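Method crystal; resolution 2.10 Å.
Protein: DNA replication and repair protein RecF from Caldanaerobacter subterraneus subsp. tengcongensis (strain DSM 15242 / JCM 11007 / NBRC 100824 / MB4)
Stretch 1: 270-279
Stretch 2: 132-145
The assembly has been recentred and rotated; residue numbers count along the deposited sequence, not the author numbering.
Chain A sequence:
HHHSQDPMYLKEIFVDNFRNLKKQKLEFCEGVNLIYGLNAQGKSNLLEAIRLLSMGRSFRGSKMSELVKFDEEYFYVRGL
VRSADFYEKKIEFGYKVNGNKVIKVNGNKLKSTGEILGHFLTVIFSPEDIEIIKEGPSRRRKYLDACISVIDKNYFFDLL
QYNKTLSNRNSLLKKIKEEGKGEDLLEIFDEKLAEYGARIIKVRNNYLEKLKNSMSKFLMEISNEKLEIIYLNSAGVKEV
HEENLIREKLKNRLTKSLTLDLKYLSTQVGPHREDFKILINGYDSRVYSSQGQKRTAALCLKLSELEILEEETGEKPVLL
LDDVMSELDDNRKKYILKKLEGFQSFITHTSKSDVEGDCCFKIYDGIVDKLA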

# COMPACT_ATOMS: atom_id res chain seq x y z
N GLY A 270 -0.24 -13.20 0.16
CA GLY A 270 0.43 -13.68 1.36
C GLY A 270 1.54 -12.76 1.85
O GLY A 270 1.83 -11.74 1.20
N PRO A 271 2.16 -13.13 2.99
CA PRO A 271 3.28 -12.41 3.60
C PRO A 271 4.41 -12.08 2.64
O PRO A 271 5.09 -11.08 2.84
CB PRO A 271 3.77 -13.38 4.69
CG PRO A 271 2.57 -14.14 5.09
CD PRO A 271 1.62 -14.16 3.90
N HIS A 272 4.60 -12.90 1.60
CA HIS A 272 5.73 -12.71 0.69
C HIS A 272 5.50 -11.60 -0.33
O HIS A 272 6.36 -11.37 -1.20
CB HIS A 272 6.03 -14.02 -0.06
CG HIS A 272 4.89 -14.49 -0.91
ND1 HIS A 272 3.74 -15.03 -0.38
CD2 HIS A 272 4.71 -14.48 -2.25
CE1 HIS A 272 2.91 -15.34 -1.36
NE2 HIS A 272 3.48 -15.02 -2.51
N ARG A 273 4.35 -10.92 -0.25
CA ARG A 273 4.09 -9.79 -1.14
C ARG A 273 3.82 -8.53 -0.35
O ARG A 273 3.36 -7.55 -0.92
CB ARG A 273 2.88 -10.05 -2.05
CG ARG A 273 3.09 -11.14 -3.07
CD ARG A 273 4.10 -10.70 -4.12
NE ARG A 273 4.16 -11.65 -5.22
CZ ARG A 273 3.31 -11.67 -6.24
NH2 ARG A 273 3.46 -12.59 -7.18
N GLU A 274 4.09 -8.55 0.95
CA GLU A 274 3.74 -7.41 1.80
C GLU A 274 4.82 -6.33 1.79
O GLU A 274 5.90 -6.52 1.23
CB GLU A 274 3.49 -7.89 3.24
CG GLU A 274 2.31 -8.86 3.34
CD GLU A 274 2.01 -9.30 4.77
OE1 GLU A 274 2.85 -9.06 5.67
OE2 GLU A 274 0.93 -9.89 5.00
N ASP A 275 4.51 -5.18 2.38
CA ASP A 275 5.51 -4.14 2.55
C ASP A 275 5.17 -3.37 3.79
O ASP A 275 4.13 -3.64 4.40
CB ASP A 275 5.55 -3.24 1.32
CG ASP A 275 6.78 -2.34 1.28
OD1 ASP A 275 7.68 -2.52 2.12
OD2 ASP A 275 6.85 -1.45 0.41
N PHE A 276 6.03 -2.45 4.21
CA PHE A 276 5.62 -1.46 5.19
C PHE A 276 6.15 -0.10 4.74
O PHE A 276 7.21 -0.00 4.13
CB PHE A 276 6.07 -1.82 6.63
CG PHE A 276 7.56 -1.90 6.83
CD1 PHE A 276 8.24 -3.08 6.58
CD2 PHE A 276 8.27 -0.81 7.31
CE1 PHE A 276 9.62 -3.17 6.79
CE2 PHE A 276 9.64 -0.87 7.52
CZ PHE A 276 10.32 -2.07 7.26
N LYS A 277 5.36 0.94 4.98
CA LYS A 277 5.71 2.27 4.50
C LYS A 277 6.24 3.07 5.66
O LYS A 277 5.67 3.02 6.75
CB LYS A 277 4.51 2.98 3.85
CG LYS A 277 4.14 2.52 2.43
CD LYS A 277 3.34 3.61 1.72
CE LYS A 277 2.63 3.11 0.45
NZ LYS A 277 3.54 2.70 -0.66
N ILE A 278 7.32 3.80 5.44
CA ILE A 278 7.87 4.62 6.51
C ILE A 278 7.55 6.09 6.23
O ILE A 278 8.00 6.64 5.22
CB ILE A 278 9.39 4.42 6.65
CG1 ILE A 278 9.69 2.97 7.07
CG2 ILE A 278 9.97 5.40 7.66
CD1 ILE A 278 11.09 2.52 6.74
N LEU A 279 6.77 6.72 7.10
CA LEU A 279 6.33 8.11 6.87
C LEU A 279 7.04 9.12 7.76
O LEU A 279 7.10 8.94 8.98
CB LEU A 279 4.81 8.26 7.06
CG LEU A 279 3.83 7.45 6.20
CD1 LEU A 279 2.44 8.04 6.28
CD2 LEU A 279 4.27 7.34 4.75
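Stretch 2, residues 132-145: IIKEGPSRRRKYLD

Stretch 2 enters as the end of one helix (132-134), leaves helical geometry at E135, and starts a second helix at P137, with G136 in the N-cap position. This second helix, 137-145, lies across strand 275-279 of stretch 1 almost at a right angle: the N-to-C directions differ by 100°, and the axes approach to 7.6 Å. The backbones come nearest at the start of both elements, where the CA atoms of D275 and P137 are 4.8 Å apart; farther along the strand, the CA of I278 lies 7.6 Å from that of I133 in the preceding helix. Together the two stretches bury 537 Å².

At the close approach, D275 adopts chi1 t, which brings its carboxylate nearer to stretch 2 although its CA-to-CB bond points sideways. The carboxylate carbon D275 CG packs 3.5 Å from P137 CA, and the group forms a salt bridge with R140, D275 OD2 lying 2.7 Å from R140 NH1; R140 NH1 also donates a hydrogen bond to D275 OD1 at 3.0 Å. The same D275 OD1 accepts a weak hydrogen bond from the backbone N of F276 (2.7 Å), which ties the acid to its own strand.

The CA-to-CB bond of R140 points toward stretch 1, with chi1 at -91° and chi3 at -122°, both between the usual wells. This bent course takes its aliphatic part past the F276 ring before the guanidinium reaches D275. R140 CG lies over one face of that ring, 4.3 Å from its centroid, in a CH-pi contact, and R140 CD is 3.2 Å from F276 O. Within the same guanidinium, R140 NE makes a weak hydrogen bond to I132 O (3.2 Å), linking R140 back to the preceding helix. The CA-to-CB bond of F276 runs sideways, but with chi1 p its ring comes nearer to the helix; F276 CE1 lies 3.6 Å from R140 CB and 4.2 Å from L144 CB.

R141 serves the loop and 3-10 segment that precede the strand. Its chi1, -148°, is off the wells, but chi2 is t and chi3 p, so the chain extends and then turns to set its guanidinium against the backbone. R141 NH1 donates a hydrogen bond to E274 O (2.9 Å), which sits at the guanidinium edge, while H272 O lies over one face, 3.0 Å from R141 CZ, and P271 O is 3.3 Å from R141 CD. The CA-to-CB bond of H272 points away, and it is the carbonyl, not the imidazole, that meets R141.

Beyond the salt bridge, the CA-to-CB bond of I278 points toward stretch 2 and I278 CD1 meets I133 CD1 at 3.8 Å, an apolar contact with the first helix.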

# COMPACT_ATOMS: atom_id res chain seq x y z
N ILE A 132 17.08 0.23 2.46
CA ILE A 132 15.85 -0.21 3.11
C ILE A 132 14.80 0.91 3.04
O ILE A 132 13.60 0.67 3.11
CB ILE A 132 16.09 -0.61 4.59
CG1 ILE A 132 17.19 -1.68 4.70
CG2 ILE A 132 14.77 -1.09 5.24
CD1 ILE A 132 17.71 -1.90 6.13
N ILE A 133 15.27 2.14 2.93
CA ILE A 133 14.36 3.27 2.81
C ILE A 133 13.95 3.47 1.35
O ILE A 133 12.80 3.84 1.06
CB ILE A 133 15.01 4.55 3.35
CG1 ILE A 133 15.47 4.35 4.80
CG2 ILE A 133 14.06 5.75 3.23
CD1 ILE A 133 14.34 4.17 5.78
N LYS A 134 14.88 3.19 0.44
CA LYS A 134 14.76 3.59 -0.97
C LYS A 134 14.24 2.52 -1.92
O LYS A 134 13.64 2.83 -2.95
CB LYS A 134 16.12 4.07 -1.49
CG LYS A 134 16.61 5.39 -0.91
N GLU A 135 14.51 1.26 -1.62
CA GLU A 135 14.25 0.22 -2.61
C GLU A 135 12.87 -0.36 -2.41
O GLU A 135 12.05 0.24 -1.72
CB GLU A 135 15.33 -0.85 -2.56
CG GLU A 135 16.71 -0.30 -2.83
CD GLU A 135 17.76 -1.39 -2.99
OE1 GLU A 135 17.45 -2.57 -2.74
OE2 GLU A 135 18.91 -1.05 -3.35
N GLY A 136 12.59 -1.49 -3.02
CA GLY A 136 11.25 -2.04 -3.05
C GLY A 136 10.82 -2.81 -1.81
O GLY A 136 11.58 -2.91 -0.85
N PRO A 137 9.59 -3.36 -1.84
CA PRO A 137 9.01 -4.17 -0.76
C PRO A 137 9.94 -5.33 -0.35
O PRO A 137 10.04 -5.66 0.82
CB PRO A 137 7.72 -4.71 -1.40
CG PRO A 137 7.38 -3.73 -2.46
CD PRO A 137 8.70 -3.26 -3.00
N SER A 138 10.58 -5.92 -1.34
CA SER A 138 11.46 -7.06 -1.18
C SER A 138 12.56 -6.78 -0.15
O SER A 138 12.81 -7.58 0.75
CB SER A 138 12.07 -7.40 -2.55
OG SER A 138 12.81 -8.61 -2.49
N ARG A 139 13.17 -5.61 -0.27
CA ARG A 139 14.26 -5.19 0.61
C ARG A 139 13.77 -5.05 2.04
O ARG A 139 14.41 -5.52 2.99
CB ARG A 139 14.83 -3.86 0.12
CG ARG A 139 16.11 -3.41 0.81
CD ARG A 139 17.29 -4.25 0.39
NE ARG A 139 18.56 -3.62 0.75
CZ ARG A 139 19.14 -3.72 1.94
NH1 ARG A 139 18.57 -4.44 2.90
NH2 ARG A 139 20.30 -3.11 2.17
N ARG A 140 12.62 -4.40 2.19
CA ARG A 140 12.07 -4.12 3.51
C ARG A 140 11.59 -5.42 4.15
O ARG A 140 11.77 -5.66 5.35
CB ARG A 140 10.91 -3.11 3.41
CG ARG A 140 11.34 -1.63 3.54
CD ARG A 140 10.18 -0.66 3.12
NE ARG A 140 10.62 0.22 2.04
CZ ARG A 140 10.31 0.08 0.76
NH1 ARG A 140 9.50 -0.90 0.37
NH2 ARG A 140 10.77 0.94 -0.14
N ARG A 141 11.01 -6.28 3.32
CA ARG A 141 10.53 -7.57 3.77
C ARG A 141 11.68 -8.48 4.24
O ARG A 141 11.59 -9.11 5.28
CB ARG A 141 9.74 -8.21 2.65
CG ARG A 141 8.61 -9.09 3.09
CD ARG A 141 7.69 -9.35 1.92
NE ARG A 141 8.43 -9.70 0.71
CZ ARG A 141 8.23 -9.13 -0.47
NH1 ARG A 141 7.32 -8.16 -0.62
NH2 ARG A 141 8.95 -9.52 -1.52
N LYS A 142 12.75 -8.56 3.46
CA LYS A 142 13.88 -9.39 3.83
C LYS A 142 14.47 -8.90 5.17
O LYS A 142 14.83 -9.71 6.02
CB LYS A 142 14.95 -9.39 2.73
CG LYS A 142 16.32 -9.99 3.19
CD LYS A 142 17.37 -10.10 2.06
CE LYS A 142 18.65 -10.79 2.57
NZ LYS A 142 19.78 -10.75 1.60
N TYR A 143 14.50 -7.58 5.34
CA TYR A 143 15.05 -6.94 6.54
C TYR A 143 14.21 -7.26 7.77
O TYR A 143 14.72 -7.63 8.83
CB TYR A 143 15.16 -5.42 6.35
CG TYR A 143 15.54 -4.70 7.61
CD1 TYR A 143 14.60 -3.96 8.33
CD2 TYR A 143 16.83 -4.81 8.12
CE1 TYR A 143 14.96 -3.32 9.53
CE2 TYR A 143 17.20 -4.17 9.31
CZ TYR A 143 16.27 -3.43 10.01
OH TYR A 143 16.66 -2.82 11.20
N LEU A 144 12.90 -7.08 7.62
CA LEU A 144 11.95 -7.39 8.67
C LEU A 144 11.98 -8.87 9.10
O LEU A 144 11.92 -9.18 10.29
CB LEU A 144 10.55 -7.01 8.21
CG LEU A 144 9.43 -7.21 9.23
CD1 LEU A 144 9.69 -6.39 10.46
CD2 LEU A 144 8.08 -6.83 8.60
N ASP A 145 12.04 -9.79 8.13
CA ASP A 145 12.08 -11.22 8.42
C ASP A 145 13.34 -11.58 9.22
O ASP A 145 13.29 -12.41 10.12
CB ASP A 145 12.05 -12.03 7.13
CG ASP A 145 10.66 -12.17 6.54
OD1 ASP A 145 9.66 -12.03 7.27
OD2 ASP A 145 10.59 -12.47 5.33